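PDB 1URU: amphiphysin from Drosophila melanogaster, which probably senses and binds curved membranes in endocytosis through the dimer formed by its BAR domain. Local coordinates for residues A213-Q216 with V217-E221; E103-W106 with A107-A110; Q148-S151 with F152-Q156. All coordinates share one frame; numbering follows the deposited sequence.

Contact 1 of 3, residues A213-Q216 with V217-E221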
loop_
_atom_site.group_PDB
_atom_site.type_symbol
_atom_site.label_atom_id
_atom_site.label_comp_id
_atom_site.label_asym_id
_atom_site.label_seq_id
_atom_site.Cartn_x
_atom_site.Cartn_y
_atom_site.Cartn_z
ATOM N N ALA A 213 2.636 -17.699 -3.217
ATOM C CA ALA A 213 2.661 -17.836 -4.666
ATOM C C ALA A 213 2.037 -16.623 -5.359
ATOM O O ALA A 213 2.441 -16.236 -6.460
ATOM C CB ALA A 213 1.882 -19.090 -5.053
ATOM N N THR A 214 1.017 -16.055 -4.726
ATOM C CA THR A 214 0.313 -14.911 -5.262
ATOM C C THR A 214 1.258 -13.744 -5.231
ATOM O O THR A 214 1.385 -13.008 -6.225
ATOM C CB THR A 214 -0.931 -14.626 -4.399
ATOM O OG1 THR A 214 -1.806 -15.756 -4.459
ATOM C CG2 THR A 214 -1.757 -13.477 -4.928
ATOM N N GLU A 215 1.935 -13.619 -4.085
ATOM C CA GLU A 215 2.947 -12.605 -3.871
ATOM C C GLU A 215 4.086 -12.794 -4.869
ATOM O O GLU A 215 4.481 -11.866 -5.545
ATOM C CB GLU A 215 3.485 -12.670 -2.447
ATOM C CG GLU A 215 2.466 -12.373 -1.360
ATOM C CD GLU A 215 2.373 -10.901 -0.981
ATOM O OE1 GLU A 215 2.744 -10.023 -1.767
ATOM O OE2 GLU A 215 1.909 -10.626 0.133
ATOM N N GLN A 216 4.587 -14.013 -4.980
ATOM C CA GLN A 216 5.721 -14.303 -5.856
ATOM C C GLN A 216 5.429 -13.874 -7.282
ATOM O O GLN A 216 6.213 -13.170 -7.900
ATOM C CB GLN A 216 6.079 -15.806 -5.800
ATOM C CG GLN A 216 6.503 -16.489 -7.129
ATOM C CD GLN A 216 7.820 -15.981 -7.666
ATOM O OE1 GLN A 216 8.795 -15.850 -6.926
ATOM N NE2 GLN A 216 7.857 -15.694 -8.959
ATOM N N VAL A 217 4.286 -14.307 -7.798
ATOM C CA VAL A 217 3.942 -14.056 -9.185
ATOM C C VAL A 217 3.817 -12.552 -9.418
ATOM O O VAL A 217 4.420 -12.038 -10.349
ATOM C CB VAL A 217 2.664 -14.840 -9.590
ATOM C CG1 VAL A 217 1.907 -14.155 -10.718
ATOM C CG2 VAL A 217 3.027 -16.266 -9.981
ATOM N N PHE A 218 3.063 -11.857 -8.558
ATOM C CA PHE A 218 2.883 -10.394 -8.642
ATOM C C PHE A 218 4.198 -9.630 -8.631
ATOM O O PHE A 218 4.413 -8.724 -9.431
ATOM C CB PHE A 218 2.026 -9.904 -7.481
ATOM C CG PHE A 218 2.101 -8.430 -7.248
ATOM C CD1 PHE A 218 1.464 -7.545 -8.106
ATOM C CD2 PHE A 218 2.796 -7.919 -6.155
ATOM C CE1 PHE A 218 1.518 -6.176 -7.888
ATOM C CE2 PHE A 218 2.853 -6.548 -5.922
ATOM C CZ PHE A 218 2.216 -5.678 -6.795
ATOM N N HIS A 219 5.092 -10.007 -7.730
ATOM C CA HIS A 219 6.321 -9.270 -7.552
ATOM C C HIS A 219 7.293 -9.518 -8.704
ATOM O O HIS A 219 8.003 -8.621 -9.122
ATOM C CB HIS A 219 6.936 -9.609 -6.196
ATOM C CG HIS A 219 6.357 -8.817 -5.069
ATOM N ND1 HIS A 219 6.437 -7.447 -5.015
ATOM C CD2 HIS A 219 5.674 -9.200 -3.963
ATOM C CE1 HIS A 219 5.832 -7.018 -3.920
ATOM N NE2 HIS A 219 5.372 -8.063 -3.255
ATOM N N ASN A 220 7.294 -10.733 -9.226
ATOM C CA ASN A 220 8.234 -11.141 -10.247
ATOM C C ASN A 220 7.815 -10.622 -11.618
ATOM O O ASN A 220 8.654 -10.213 -12.422
ATOM C CB ASN A 220 8.328 -12.660 -10.275
ATOM C CG ASN A 220 9.171 -13.163 -11.399
ATOM O OD1 ASN A 220 8.705 -13.919 -12.228
ATOM N ND2 ASN A 220 10.426 -12.721 -11.451
ATOM N N GLU A 221 6.515 -10.643 -11.895
ATOM C CA GLU A 221 6.015 -10.052 -13.135
ATOM C C GLU A 221 6.152 -8.540 -13.075
ATOM O O GLU A 221 6.708 -7.953 -13.980
ATOM C CB GLU A 221 4.563 -10.457 -13.425
ATOM C CG GLU A 221 4.327 -11.936 -13.728
ATOM C CD GLU A 221 5.321 -12.525 -14.704
ATOM O OE1 GLU A 221 5.633 -11.878 -15.728
ATOM O OE2 GLU A 221 5.811 -13.640 -14.417
#
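E215 and H219, one helical turn apart, both carry CG beside the backbone N (chi1 -64° and -83°), so the carboxylate and the imidazole leave the helix alongside each other, pointing the same way. Their planes lie only 7° apart, with E215 OE1 3.6 Å from H219 NE2. E215 OE2 has a weak bond to Y63, while the other ring nitrogen of H219 looks across the dimer: ND1 is hydrogen-bonded to ND1 of H219 in the second subunit. A histidine suits this buried spot, since its flat ring can pack and still offer a polar atom to its own copy. F218 CD2 sits over the centre of the H219 ring, 3.7 Å above its plane, and the F218 ring turns toward helix 92-156. This stretch forms part of the dimer interface of the BAR domain, in which helix 172-239 packs against the partner subunit as well as against its own coiled coil. Straight backbone bonds hold the turn, H219 N reaching E215 O at 2.9 Å and V217 N reaching A213 O at 3.0 Å. Further round the helix, Q216 and N220 lie side by side, and Q216 also packs on S227 of the second subunit. With an alanine in place of Q216, a gap would probably open beside N220 and S227 of that subunit lose part of its packing.

Contact 2 of 3, residues E103-W106 with A107-A110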
loop_
_atom_site.group_PDB
_atom_site.type_symbol
_atom_site.label_atom_id
_atom_site.label_comp_id
_atom_site.label_asym_id
_atom_site.label_seq_id
_atom_site.Cartn_x
_atom_site.Cartn_y
_atom_site.Cartn_z
ATOM N N GLU A 103 -1.297 -2.326 -14.388
ATOM C CA GLU A 103 -2.637 -2.202 -13.823
ATOM C C GLU A 103 -3.268 -3.567 -13.624
ATOM O O GLU A 103 -3.979 -3.785 -12.651
ATOM C CB GLU A 103 -3.547 -1.341 -14.715
ATOM C CG GLU A 103 -3.352 0.165 -14.550
ATOM C CD GLU A 103 -4.393 0.990 -15.305
ATOM O OE1 GLU A 103 -5.603 0.686 -15.210
ATOM O OE2 GLU A 103 -4.008 1.954 -16.001
ATOM N N SER A 104 -3.005 -4.474 -14.559
ATOM C CA SER A 104 -3.580 -5.810 -14.561
ATOM C C SER A 104 -2.939 -6.743 -13.570
ATOM O O SER A 104 -3.629 -7.528 -12.959
ATOM C CB SER A 104 -3.456 -6.415 -15.948
ATOM O OG SER A 104 -4.288 -5.698 -16.838
ATOM N N LEU A 105 -1.617 -6.678 -13.417
ATOM C CA LEU A 105 -0.940 -7.492 -12.408
ATOM C C LEU A 105 -1.441 -7.097 -11.028
ATOM O O LEU A 105 -1.708 -7.956 -10.190
ATOM C CB LEU A 105 0.560 -7.305 -12.444
ATOM C CG LEU A 105 1.258 -7.793 -13.699
ATOM C CD1 LEU A 105 2.704 -7.333 -13.685
ATOM C CD2 LEU A 105 1.200 -9.295 -13.805
ATOM N N TRP A 106 -1.552 -5.794 -10.799
ATOM C CA TRP A 106 -2.037 -5.308 -9.528
ATOM C C TRP A 106 -3.452 -5.827 -9.298
ATOM O O TRP A 106 -3.837 -6.098 -8.164
ATOM C CB TRP A 106 -2.044 -3.777 -9.475
ATOM C CG TRP A 106 -0.764 -3.108 -8.954
ATOM C CD1 TRP A 106 0.252 -2.566 -9.707
ATOM C CD2 TRP A 106 -0.396 -2.895 -7.583
ATOM N NE1 TRP A 106 1.211 -2.028 -8.886
ATOM C CE2 TRP A 106 0.846 -2.215 -7.580
ATOM C CE3 TRP A 106 -0.995 -3.200 -6.351
ATOM C CZ2 TRP A 106 1.499 -1.831 -6.395
ATOM C CZ3 TRP A 106 -0.341 -2.818 -5.168
ATOM C CH2 TRP A 106 0.890 -2.140 -5.203
ATOM N N ALA A 107 -4.229 -5.983 -10.362
ATOM C CA ALA A 107 -5.583 -6.499 -10.207
ATOM C C ALA A 107 -5.684 -8.029 -9.997
ATOM O O ALA A 107 -6.578 -8.456 -9.272
ATOM C CB ALA A 107 -6.440 -6.060 -11.351
ATOM N N ASP A 108 -4.811 -8.845 -10.620
ATOM C CA ASP A 108 -4.763 -10.283 -10.307
ATOM C C ASP A 108 -4.446 -10.371 -8.813
ATOM O O ASP A 108 -5.212 -10.959 -8.050
ATOM C CB ASP A 108 -3.690 -11.102 -11.074
ATOM C CG ASP A 108 -3.651 -10.814 -12.566
ATOM O OD1 ASP A 108 -4.680 -10.353 -13.097
ATOM O OD2 ASP A 108 -2.625 -11.024 -13.295
ATOM N N PHE A 109 -3.315 -9.768 -8.432
ATOM C CA PHE A 109 -2.804 -9.736 -7.068
ATOM C C PHE A 109 -3.937 -9.470 -6.088
ATOM O O PHE A 109 -4.197 -10.287 -5.224
ATOM C CB PHE A 109 -1.685 -8.686 -6.955
ATOM C CG PHE A 109 -1.001 -8.637 -5.605
ATOM C CD1 PHE A 109 -0.465 -9.781 -5.028
ATOM C CD2 PHE A 109 -0.884 -7.428 -4.914
ATOM C CE1 PHE A 109 0.168 -9.724 -3.770
ATOM C CE2 PHE A 109 -0.258 -7.359 -3.679
ATOM C CZ PHE A 109 0.263 -8.500 -3.100
ATOM N N ALA A 110 -4.657 -8.374 -6.262
ATOM C CA ALA A 110 -5.713 -8.000 -5.308
ATOM C C ALA A 110 -6.944 -8.924 -5.359
ATOM O O ALA A 110 -7.660 -9.044 -4.367
ATOM C CB ALA A 110 -6.138 -6.537 -5.514
#
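D108 N donates to S104 O at 2.9 Å, the shortest bond in the stretch, and its N-H points well at the oxygen (158°). The D108 carboxylate folds back over that same carbonyl, because CG stands beside its own backbone N (chi1 -47°); CG comes to 3.3 Å from S104 O. Carboxylate and carbonyl oxygens are both acceptors, so no bond joins them, and the group stays on the outer, more solvent-accessible face with S104 and the small A107, where a charged, polar or small residue costs little. The following bonds are regular, with F109 N on L105 O at 3.0 Å and A110 N on W106 O at 3.1 Å, whereas the one before, A107 N to E103 O, is weak. On the inner face the bulky residues meet only glancingly: W106 CE3 lies 4.5 Å from F109 CD2, near the plane of the F109 ring and at its edge. Both aromatic groups spend their surface on other helices instead. F109 stacks on F218 and W106 meets F218 edge to face, while W106 also rests on A70, Q71 and S74 of helix 35-84. L105 projects to another flank, against T222 and I225 of helix 172-239, a branched aliphatic well suited to fill space between helices. Polar outside and aromatic inside, the stretch is a middle-helix segment of the three-helix coiled coil that defines the BAR domain.

Contact 3 of 3, residues Q148-S151 with F152-Q156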
loop_
_atom_site.group_PDB
_atom_site.type_symbol
_atom_site.label_atom_id
_atom_site.label_comp_id
_atom_site.label_asym_id
_atom_site.label_seq_id
_atom_site.Cartn_x
_atom_site.Cartn_y
_atom_site.Cartn_z
ATOM N N GLN A 148 -27.693 -32.195 39.724
ATOM C CA GLN A 148 -28.767 -33.166 39.974
ATOM C C GLN A 148 -28.277 -34.442 40.656
ATOM O O GLN A 148 -29.085 -35.152 41.248
ATOM C CB GLN A 148 -29.471 -33.529 38.671
ATOM C CG GLN A 148 -30.329 -32.417 38.149
ATOM C CD GLN A 148 -31.093 -32.816 36.920
ATOM O OE1 GLN A 148 -31.936 -33.708 36.978
ATOM N NE2 GLN A 148 -30.809 -32.160 35.800
ATOM N N ARG A 149 -26.975 -34.733 40.547
ATOM C CA ARG A 149 -26.330 -35.816 41.299
ATOM C C ARG A 149 -26.365 -35.473 42.781
ATOM O O ARG A 149 -26.794 -36.276 43.597
ATOM C CB ARG A 149 -24.871 -36.019 40.871
ATOM C CG ARG A 149 -24.662 -37.082 39.790
ATOM C CD ARG A 149 -23.901 -38.348 40.244
ATOM N NE ARG A 149 -24.596 -39.593 39.862
ATOM C CZ ARG A 149 -24.491 -40.775 40.497
ATOM N NH1 ARG A 149 -23.700 -40.929 41.564
ATOM N NH2 ARG A 149 -25.186 -41.820 40.050
ATOM N N HIS A 150 -25.879 -34.278 43.109
ATOM C CA HIS A 150 -26.055 -33.660 44.434
ATOM C C HIS A 150 -27.548 -33.671 44.851
ATOM O O HIS A 150 -27.908 -34.352 45.817
ATOM C CB HIS A 150 -25.415 -32.238 44.430
ATOM C CG HIS A 150 -25.965 -31.280 45.452
ATOM N ND1 HIS A 150 -26.482 -31.677 46.669
ATOM C CD2 HIS A 150 -26.050 -29.926 45.435
ATOM C CE1 HIS A 150 -26.886 -30.614 47.345
ATOM N NE2 HIS A 150 -26.633 -29.538 46.619
ATOM N N SER A 151 -28.403 -32.958 44.110
ATOM C CA SER A 151 -29.847 -32.859 44.414
ATOM C C SER A 151 -30.541 -34.215 44.653
ATOM O O SER A 151 -31.427 -34.310 45.506
ATOM C CB SER A 151 -30.573 -32.093 43.290
ATOM O OG SER A 151 -31.974 -32.300 43.319
ATOM N N PHE A 152 -30.123 -35.249 43.912
ATOM C CA PHE A 152 -30.750 -36.575 43.954
ATOM C C PHE A 152 -30.082 -37.521 44.982
ATOM O O PHE A 152 -30.686 -38.516 45.396
ATOM C CB PHE A 152 -30.755 -37.208 42.547
ATOM C CG PHE A 152 -31.378 -38.582 42.498
ATOM C CD1 PHE A 152 -32.757 -38.733 42.358
ATOM C CD2 PHE A 152 -30.586 -39.722 42.623
ATOM C CE1 PHE A 152 -33.329 -39.993 42.332
ATOM C CE2 PHE A 152 -31.152 -40.978 42.598
ATOM C CZ PHE A 152 -32.526 -41.114 42.454
ATOM N N GLN A 153 -28.850 -37.213 45.394
ATOM C CA GLN A 153 -28.180 -37.959 46.466
ATOM C C GLN A 153 -28.724 -37.591 47.854
ATOM O O GLN A 153 -28.784 -38.456 48.732
ATOM C CB GLN A 153 -26.661 -37.753 46.426
ATOM C CG GLN A 153 -25.949 -38.739 45.499
ATOM C CD GLN A 153 -24.454 -38.471 45.368
ATOM O OE1 GLN A 153 -24.004 -37.327 45.478
ATOM N NE2 GLN A 153 -23.685 -39.530 45.125
ATOM N N ASN A 154 -29.099 -36.321 48.052
ATOM C CA ASN A 154 -29.823 -35.882 49.263
ATOM C C ASN A 154 -31.365 -35.850 49.060
ATOM O O ASN A 154 -32.096 -35.128 49.749
ATOM C CB ASN A 154 -29.231 -34.563 49.858
ATOM C CG ASN A 154 -29.645 -33.275 49.099
ATOM O OD1 ASN A 154 -30.455 -33.289 48.166
ATOM N ND2 ASN A 154 -29.078 -32.146 49.527
ATOM N N LEU A 155 -31.821 -36.628 48.075
ATOM C CA LEU A 155 -33.200 -37.100 47.968
ATOM C C LEU A 155 -33.224 -38.568 48.440
ATOM O O LEU A 155 -34.147 -38.974 49.153
ATOM C CB LEU A 155 -33.693 -36.975 46.513
ATOM C CG LEU A 155 -35.188 -36.753 46.184
ATOM C CD1 LEU A 155 -36.049 -37.875 46.735
ATOM C CD2 LEU A 155 -35.715 -35.391 46.672
ATOM N N GLN A 156 -32.207 -39.341 48.020
ATOM C CA GLN A 156 -31.956 -40.725 48.474
ATOM C C GLN A 156 -31.769 -40.771 49.991
ATOM O O GLN A 156 -32.274 -41.668 50.664
ATOM C CB GLN A 156 -30.686 -41.317 47.808
ATOM C CG GLN A 156 -30.897 -42.015 46.440
ATOM C CD GLN A 156 -29.578 -42.394 45.713
ATOM O OE1 GLN A 156 -29.522 -43.401 44.989
ATOM N NE2 GLN A 156 -28.537 -41.584 45.896
#
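The backbone is less regular here than in an ideal helix: F152 N reaches Q148 O at 2.9 Å with a bent N-H, Q153 N divides itself between R149 O at 2.9 Å and a weaker bond to H150 O, and N154 N alone points nearly straight at its acceptor, H150 O. At the next residue L155 N makes no proper bond to S151 O. F152 is buried. With its CG anti to the backbone N (chi1 180°), the ring swings away from the preceding turn and packs against T169 and R172, where a large flat ring can lie against their side chains. L155 joins it on T169. The opposite character rules the outer face, where long polar chains tolerate water. Q153 keeps an extended chain whose CG lies 3.2 Å from R149 O, and its amide stands across the R149 guanidinium with the two planes 62° apart. R149 NH1 and Q153 NE2, 3.8 Å from each other, are both donors and do not bond. Likewise the N154 amide lies at the edge of the H150 ring, its plane turned 66° from the imidazole. Q148 rests instead on L175 and A178 of helix 172-239. The whole arrangement belongs to the far end of a BAR-domain arm, where the middle helix gives way to the connection leading into the last helix.

In the fold
From the N terminus, helix 35-84 leads into helix 92-156, which carries contact 2 early in its course and contact 3 near its end; after the connecting loop, helix 172-239 brings the chain back to contact 1. Each contact is local to one helix, so none closes a long loop, and the three follow in series without nesting or crossing. Contacts 1 and 2 nevertheless meet in space, their centres about 10 Å apart, tying the last helix to the middle one close to the dimer interface. Contact 3 lies on the opposite side of the chain's centre, its own centre about 67 Å from that of contact 1, marking the distal arm of the elongated bundle.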